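Local coordinates for amine Dehydrogenase (Pseudomonas putida, PDB 1JMX), which probably carries electrons through two covalently bound c-type hemes, as the alpha subunit of a quinohemoprotein amine dehydrogenase, at residues A[11-15]-A[16-20]; A[68-72]-A[73-77]; A[143-146]-A[147-151]. All coordinates share one frame; numbering follows the deposited sequence.

All three contacts are local and lie in the heme-binding part of the chain, following one another along the sequence. Contact 1 carries one heme c, whose iron His16 ligates; the second heme lies about 9 Å from the His16 side chain. Contact 3 reaches that second heme: the Trp144 side chain is about 4 Å from it and about 5 Å from the side chain of its axial ligand His126. Contact 2 is a turn beyond direct heme contact, with the Leu70 side chain about 11 Å from a heme. None of the contacts touch; nearest atoms are about 9 Å apart between contacts 1 and 2, and about 19 Å between contacts 2 and 3.

Contact 1. Residues A[11-15]-A[16-20]; sequences KCMGC and HIPEG. With HEC (heme c), chain F.
Cys12, Cys15 and His16 fasten one heme c at three points within five residues, the CxxCH signature of c-type cytochromes. Two thioether bonds, Cys12 SG to heme CAB and Cys15 SG to heme CAC, each 1.8 Å long, hold neighbouring pyrroles. His16 NE2 binds heme FE at 2.0 Å. The chain folds back between these points: His16 N donates to Cys12 O at 3.0 Å, with 152° at the hydrogen and the donor tilted out of the carbonyl plane. That same carbonyl oxygen lies at the edge of the imidazole, in its plane, whereas Cys15 O sits over one ring face. CG of His16 stands beside its own backbone N, anti to the carbonyl carbon (chi1 -69°), which directs the ring from the loop to the heme, with NE2 on the iron. At the outer margin, CG of Met13 meets CG of Pro18 at 3.9 Å, and the CA-H of Met13 points at His16 O (CA to O 3.4 Å). Met44 supplies the other axial ligand. A neighbouring subunit reaches the loop through Asn117, whose ND2 bonds to Cys15 O. His16 ND1 gives its hydrogen to Ser25 O, a bond that fixes the rotation of the ring and probably makes NE2 a stronger donor to the iron.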
# COMPACT_ATOMS: atom_id res chain seq x y z
N LYS A 11 -11.27 -23.16 -19.58
CA LYS A 11 -10.97 -21.78 -19.25
C LYS A 11 -9.51 -21.36 -19.13
O LYS A 11 -9.20 -20.18 -19.25
CB LYS A 11 -11.69 -21.42 -17.95
CG LYS A 11 -13.21 -21.52 -18.01
CD LYS A 11 -13.81 -20.29 -18.66
CE LYS A 11 -15.31 -20.41 -18.77
NZ LYS A 11 -15.89 -19.20 -19.41
N CYS A 12 -8.63 -22.31 -18.87
CA CYS A 12 -7.21 -21.98 -18.68
C CYS A 12 -6.31 -22.42 -19.83
O CYS A 12 -5.30 -21.78 -20.11
CB CYS A 12 -6.72 -22.58 -17.34
SG CYS A 12 -8.05 -22.36 -16.10
N MET A 13 -6.70 -23.52 -20.49
CA MET A 13 -5.96 -24.06 -21.62
C MET A 13 -5.92 -22.96 -22.68
O MET A 13 -6.79 -22.08 -22.71
CB MET A 13 -6.69 -25.30 -22.14
CG MET A 13 -5.99 -26.11 -23.20
SD MET A 13 -7.17 -26.56 -24.50
CE MET A 13 -6.28 -25.98 -25.95
N GLY A 14 -4.94 -22.98 -23.57
CA GLY A 14 -4.87 -21.92 -24.55
C GLY A 14 -3.77 -20.96 -24.13
O GLY A 14 -3.07 -20.43 -24.98
N CYS A 15 -3.67 -20.69 -22.82
CA CYS A 15 -2.62 -19.84 -22.27
C CYS A 15 -1.75 -20.74 -21.41
O CYS A 15 -0.54 -20.58 -21.33
CB CYS A 15 -3.20 -18.71 -21.43
SG CYS A 15 -4.01 -17.45 -22.37
N HIS A 16 -2.39 -21.72 -20.79
CA HIS A 16 -1.69 -22.68 -19.96
C HIS A 16 -1.65 -23.99 -20.71
O HIS A 16 -2.66 -24.47 -21.21
CB HIS A 16 -2.37 -22.82 -18.61
CG HIS A 16 -2.22 -21.59 -17.76
ND1 HIS A 16 -1.08 -21.33 -17.04
CD2 HIS A 16 -3.03 -20.53 -17.59
CE1 HIS A 16 -1.20 -20.15 -16.45
NE2 HIS A 16 -2.37 -19.64 -16.77
N ILE A 17 -0.45 -24.54 -20.82
CA ILE A 17 -0.26 -25.76 -21.57
C ILE A 17 -0.54 -27.04 -20.79
O ILE A 17 -0.13 -27.18 -19.64
CB ILE A 17 1.16 -25.80 -22.26
CG1 ILE A 17 2.17 -26.58 -21.42
CG2 ILE A 17 1.71 -24.37 -22.49
CD1 ILE A 17 2.56 -27.91 -22.05
N PRO A 18 -1.29 -27.96 -21.40
CA PRO A 18 -1.66 -29.24 -20.80
C PRO A 18 -0.38 -30.06 -20.66
O PRO A 18 0.43 -30.11 -21.58
CB PRO A 18 -2.57 -29.87 -21.86
CG PRO A 18 -3.12 -28.68 -22.60
CD PRO A 18 -1.92 -27.80 -22.72
N GLU A 19 -0.19 -30.67 -19.49
CA GLU A 19 1.00 -31.47 -19.24
C GLU A 19 0.65 -32.93 -18.97
O GLU A 19 1.54 -33.75 -18.73
CB GLU A 19 1.78 -30.90 -18.06
CG GLU A 19 2.32 -29.51 -18.30
CD GLU A 19 2.93 -28.89 -17.06
OE1 GLU A 19 3.88 -28.10 -17.21
OE2 GLU A 19 2.45 -29.19 -15.94
N GLY A 20 -0.64 -33.25 -19.03
CA GLY A 20 -1.06 -34.62 -18.77
C GLY A 20 -2.09 -34.67 -17.67
O GLY A 20 -2.10 -33.81 -16.79
FE HEC F . -3.09 -17.92 -15.96
CHA HEC F . -0.05 -17.10 -14.75
CHB HEC F . -3.73 -19.70 -13.16
CHC HEC F . -6.16 -18.76 -17.20
CHD HEC F . -2.44 -16.12 -18.81
NA HEC F . -2.10 -18.31 -14.31
C1A HEC F . -0.85 -17.90 -13.96
C2A HEC F . -0.47 -18.41 -12.65
C3A HEC F . -1.51 -19.14 -12.21
C4A HEC F . -2.52 -19.08 -13.24
CMA HEC F . -1.59 -19.88 -10.89
CAA HEC F . 0.84 -18.16 -11.95
CBA HEC F . 0.67 -17.02 -10.97
CGA HEC F . 1.94 -16.68 -10.21
O1A HEC F . 2.98 -17.33 -10.43
O2A HEC F . 1.90 -15.75 -9.39
NB HEC F . -4.61 -18.98 -15.32
C1B HEC F . -4.72 -19.67 -14.11
C2B HEC F . -5.96 -20.36 -13.97
C3B HEC F . -6.65 -20.11 -15.12
C4B HEC F . -5.82 -19.24 -15.95
CMB HEC F . -6.39 -21.22 -12.76
CAB HEC F . -8.02 -20.67 -15.41
CBB HEC F . -9.26 -19.94 -14.87
NC HEC F . -4.08 -17.52 -17.64
C1C HEC F . -5.36 -17.95 -17.99
C2C HEC F . -5.75 -17.46 -19.29
C3C HEC F . -4.72 -16.74 -19.75
C4C HEC F . -3.68 -16.76 -18.72
CMC HEC F . -7.08 -17.75 -19.98
CAC HEC F . -4.61 -16.25 -21.18
CBC HEC F . -5.22 -14.94 -21.64
ND HEC F . -1.57 -16.83 -16.65
C1D HEC F . -1.45 -16.15 -17.84
C2D HEC F . -0.15 -15.47 -17.95
C3D HEC F . 0.50 -15.76 -16.78
C4D HEC F . -0.38 -16.59 -16.01
CMD HEC F . 0.35 -14.61 -19.12
CAD HEC F . 1.89 -15.33 -16.33
CBD HEC F . 1.98 -13.97 -15.66
CGD HEC F . 1.10 -13.85 -14.44
O1D HEC F . 0.08 -13.16 -14.49
O2D HEC F . 1.43 -14.44 -13.40

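Contact 2. Residues A[68-72]-A[73-77]; sequences QGLAP and SETDG
Ala71 to Thr75 form two overlapping type I beta turns, closed by Glu74 N to Ala71 O and Thr75 N to Pro72 O, both 3.0 Å. Both donors stand well above the plane of the carbonyl they reach. The Glu74 side chain leans back along the turn to receive a further bond: Ala71 N donates to OE1 at 2.8 Å, with 162° at the hydrogen. OE1 is met on its anti side, somewhat out of the carboxylate plane. CG lies beside the Glu74 backbone N and the chain is fully extended at the next bond (chi2 180°), so the carboxylate reaches past the Ala71 methyl, which is 3.8 Å from OE1. The same oxygen forms a salt bridge with Arg31, and OE2 is bonded to Ser164 OG, so both carboxylate oxygens of this buried acid have partners. Pro72 O is gripped twice by one residue. Besides Thr75 N it receives the Thr75 hydroxyl, OG1 at 2.7 Å, which arrives in the carbonyl plane on a lone pair. With OG1 set between its own N and carbonyl carbon (chi1 64°), Thr75 turns CG2 toward Leu70, where it meets CD1 at 3.9 Å; the two side chains cross obliquely. Ala71 and Pro72 pack against Trp170 of helix 165-173, joining the turn to that helix. The motif is a pair of successive type I turns, the Glu74 carboxylate returning to the N-H of the first residue and the Thr75 hydroxyl to the carbonyl three residues before it.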
# COMPACT_ATOMS: atom_id res chain seq x y z
N GLN A 68 -4.47 -28.50 -4.35
CA GLN A 68 -3.21 -27.83 -4.04
C GLN A 68 -3.34 -26.78 -2.94
O GLN A 68 -3.30 -25.58 -3.19
CB GLN A 68 -2.64 -27.22 -5.31
CG GLN A 68 -2.25 -28.25 -6.36
CD GLN A 68 -2.50 -27.77 -7.76
OE1 GLN A 68 -2.98 -28.51 -8.61
NE2 GLN A 68 -2.19 -26.50 -8.01
N GLY A 69 -3.50 -27.26 -1.72
CA GLY A 69 -3.62 -26.37 -0.58
C GLY A 69 -2.42 -26.50 0.32
O GLY A 69 -1.41 -27.11 -0.04
N LEU A 70 -2.51 -25.90 1.50
CA LEU A 70 -1.42 -25.96 2.46
C LEU A 70 -1.85 -26.80 3.66
O LEU A 70 -3.02 -26.85 4.01
CB LEU A 70 -1.07 -24.56 2.96
CG LEU A 70 -0.73 -23.43 1.99
CD1 LEU A 70 -0.30 -22.21 2.79
CD2 LEU A 70 0.38 -23.84 1.06
N ALA A 71 -0.89 -27.50 4.26
CA ALA A 71 -1.19 -28.27 5.45
C ALA A 71 -1.42 -27.23 6.56
O ALA A 71 -1.00 -26.08 6.43
CB ALA A 71 -0.01 -29.17 5.80
N PRO A 72 -2.14 -27.60 7.62
CA PRO A 72 -2.40 -26.65 8.71
C PRO A 72 -1.12 -26.00 9.24
O PRO A 72 -1.05 -24.78 9.35
CB PRO A 72 -3.08 -27.52 9.76
CG PRO A 72 -3.84 -28.49 8.92
CD PRO A 72 -2.83 -28.88 7.89
N SER A 73 -0.10 -26.81 9.49
CA SER A 73 1.16 -26.31 10.02
C SER A 73 1.92 -25.38 9.06
O SER A 73 2.85 -24.70 9.47
CB SER A 73 2.06 -27.46 10.45
OG SER A 73 2.40 -28.29 9.36
N GLU A 74 1.52 -25.36 7.79
CA GLU A 74 2.17 -24.49 6.82
C GLU A 74 1.56 -23.09 6.87
O GLU A 74 2.05 -22.18 6.20
CB GLU A 74 2.10 -25.08 5.41
CG GLU A 74 2.87 -26.39 5.25
CD GLU A 74 2.79 -26.94 3.84
OE1 GLU A 74 1.69 -26.93 3.25
OE2 GLU A 74 3.82 -27.39 3.32
N THR A 75 0.48 -22.93 7.63
CA THR A 75 -0.17 -21.64 7.79
C THR A 75 0.13 -21.05 9.18
O THR A 75 -0.21 -19.91 9.47
CB THR A 75 -1.72 -21.71 7.63
OG1 THR A 75 -2.28 -22.53 8.65
CG2 THR A 75 -2.09 -22.24 6.26
N ASP A 76 0.76 -21.85 10.04
CA ASP A 76 1.12 -21.43 11.40
C ASP A 76 1.85 -20.10 11.46
O ASP A 76 2.93 -19.95 10.88
CB ASP A 76 1.99 -22.49 12.09
CG ASP A 76 1.18 -23.67 12.62
OD1 ASP A 76 -0.06 -23.69 12.47
OD2 ASP A 76 1.82 -24.59 13.19
N GLY A 77 1.26 -19.14 12.17
CA GLY A 77 1.88 -17.83 12.31
C GLY A 77 1.53 -16.78 11.27
O GLY A 77 1.86 -15.61 11.46

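Contact 3. Residues A[143-146]-A[147-151]; sequences DWLP and IALQQ
The opening turns of helix 144-159 join Asp143 to Pro146 with Ile147 to Gln150 by four successive i to i+4 bonds. Asp143, at the N-cap position, contributes its carbonyl to Ile147 N at 3.2 Å, but its side chain makes no capping bond; OD1 instead forms a salt bridge with Arg185 of a neighbouring subunit. Ala148 N to Trp144 O and Leu149 N to Leu145 O follow, and Gln150 N to Pro146 O closes the series at 2.8 Å. Pro146 stands in the first turn, where its lack of an N-H costs no i to i+4 bond, while its carbonyl still accepts from Gln150 N. Trp144 has CG anti to its backbone N (chi1 -161°), which carries the indole forward along the helix, so that the methyl of Ala148, one turn on, sits over one face. CB is 4.0 Å from the centroid of the six-membered ring and 11° off its normal, a CH-pi contact, with CZ3 and CH2 as the nearest ring atoms. One step round, Leu145 and Leu149 lie side by side and point the same way, CD1 to CD1 3.8 Å. Ile147 folds CG1 back over Asp143 O at 3.2 Å. Val123 of helix 116-129 touches both Trp144 and Ala148. The backbone bonds thus set the one-turn spacing that holds the Ala148 methyl over the indole, a dispersive CH-pi contact on a side chain that also touches the second heme c.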
# COMPACT_ATOMS: atom_id res chain seq x y z
N ASP A 143 21.01 -3.70 -6.75
CA ASP A 143 20.75 -4.36 -8.03
C ASP A 143 19.59 -5.30 -7.70
O ASP A 143 19.81 -6.47 -7.37
CB ASP A 143 21.97 -5.15 -8.49
CG ASP A 143 23.16 -4.28 -8.80
OD1 ASP A 143 22.96 -3.12 -9.22
OD2 ASP A 143 24.31 -4.74 -8.62
N TRP A 144 18.38 -4.77 -7.75
CA TRP A 144 17.19 -5.52 -7.40
C TRP A 144 16.98 -6.87 -8.08
O TRP A 144 16.78 -7.88 -7.40
CB TRP A 144 15.94 -4.66 -7.55
CG TRP A 144 14.78 -5.20 -6.80
CD1 TRP A 144 14.47 -4.95 -5.50
CD2 TRP A 144 13.82 -6.17 -7.26
NE1 TRP A 144 13.39 -5.71 -5.11
CE2 TRP A 144 12.97 -6.46 -6.18
CE3 TRP A 144 13.61 -6.81 -8.49
CZ2 TRP A 144 11.92 -7.38 -6.28
CZ3 TRP A 144 12.56 -7.71 -8.59
CH2 TRP A 144 11.73 -7.99 -7.49
N LEU A 145 17.00 -6.90 -9.41
CA LEU A 145 16.78 -8.14 -10.14
C LEU A 145 17.78 -9.27 -9.80
O LEU A 145 17.36 -10.38 -9.44
CB LEU A 145 16.67 -7.88 -11.65
CG LEU A 145 16.20 -9.00 -12.57
CD1 LEU A 145 14.88 -9.59 -12.08
CD2 LEU A 145 16.07 -8.44 -13.98
N PRO A 146 19.10 -9.01 -9.89
CA PRO A 146 20.11 -10.03 -9.57
C PRO A 146 19.98 -10.60 -8.14
O PRO A 146 20.08 -11.81 -7.92
CB PRO A 146 21.42 -9.26 -9.73
CG PRO A 146 21.11 -8.33 -10.83
CD PRO A 146 19.75 -7.81 -10.44
N ILE A 147 19.75 -9.71 -7.18
CA ILE A 147 19.58 -10.08 -5.78
C ILE A 147 18.32 -10.94 -5.61
O ILE A 147 18.35 -11.97 -4.92
CB ILE A 147 19.45 -8.79 -4.90
CG1 ILE A 147 20.81 -8.09 -4.79
CG2 ILE A 147 18.90 -9.10 -3.53
CD1 ILE A 147 20.72 -6.71 -4.18
N ALA A 148 17.24 -10.55 -6.27
CA ALA A 148 15.98 -11.27 -6.18
C ALA A 148 16.06 -12.67 -6.78
O ALA A 148 15.51 -13.62 -6.24
CB ALA A 148 14.87 -10.46 -6.83
N LEU A 149 16.78 -12.80 -7.89
CA LEU A 149 16.93 -14.08 -8.57
C LEU A 149 17.98 -14.99 -7.94
O LEU A 149 17.77 -16.19 -7.82
CB LEU A 149 17.25 -13.87 -10.05
CG LEU A 149 16.19 -13.18 -10.93
CD1 LEU A 149 16.76 -12.93 -12.31
CD2 LEU A 149 14.92 -14.02 -11.00
N GLN A 150 19.10 -14.41 -7.54
CA GLN A 150 20.20 -15.18 -6.96
C GLN A 150 20.14 -15.42 -5.46
O GLN A 150 20.59 -16.46 -4.99
CB GLN A 150 21.54 -14.56 -7.34
CG GLN A 150 21.87 -14.65 -8.82
CD GLN A 150 23.01 -13.75 -9.22
OE1 GLN A 150 22.93 -13.03 -10.22
NE2 GLN A 150 24.09 -13.76 -8.44
N GLN A 151 19.62 -14.46 -4.71
CA GLN A 151 19.53 -14.60 -3.26
C GLN A 151 18.14 -14.99 -2.79
O GLN A 151 17.97 -15.99 -2.08
CB GLN A 151 19.91 -13.30 -2.56
CG GLN A 151 21.29 -13.27 -1.94
CD GLN A 151 22.38 -13.07 -2.95
OE1 GLN A 151 23.29 -13.91 -3.07
NE2 GLN A 151 22.33 -11.97 -3.70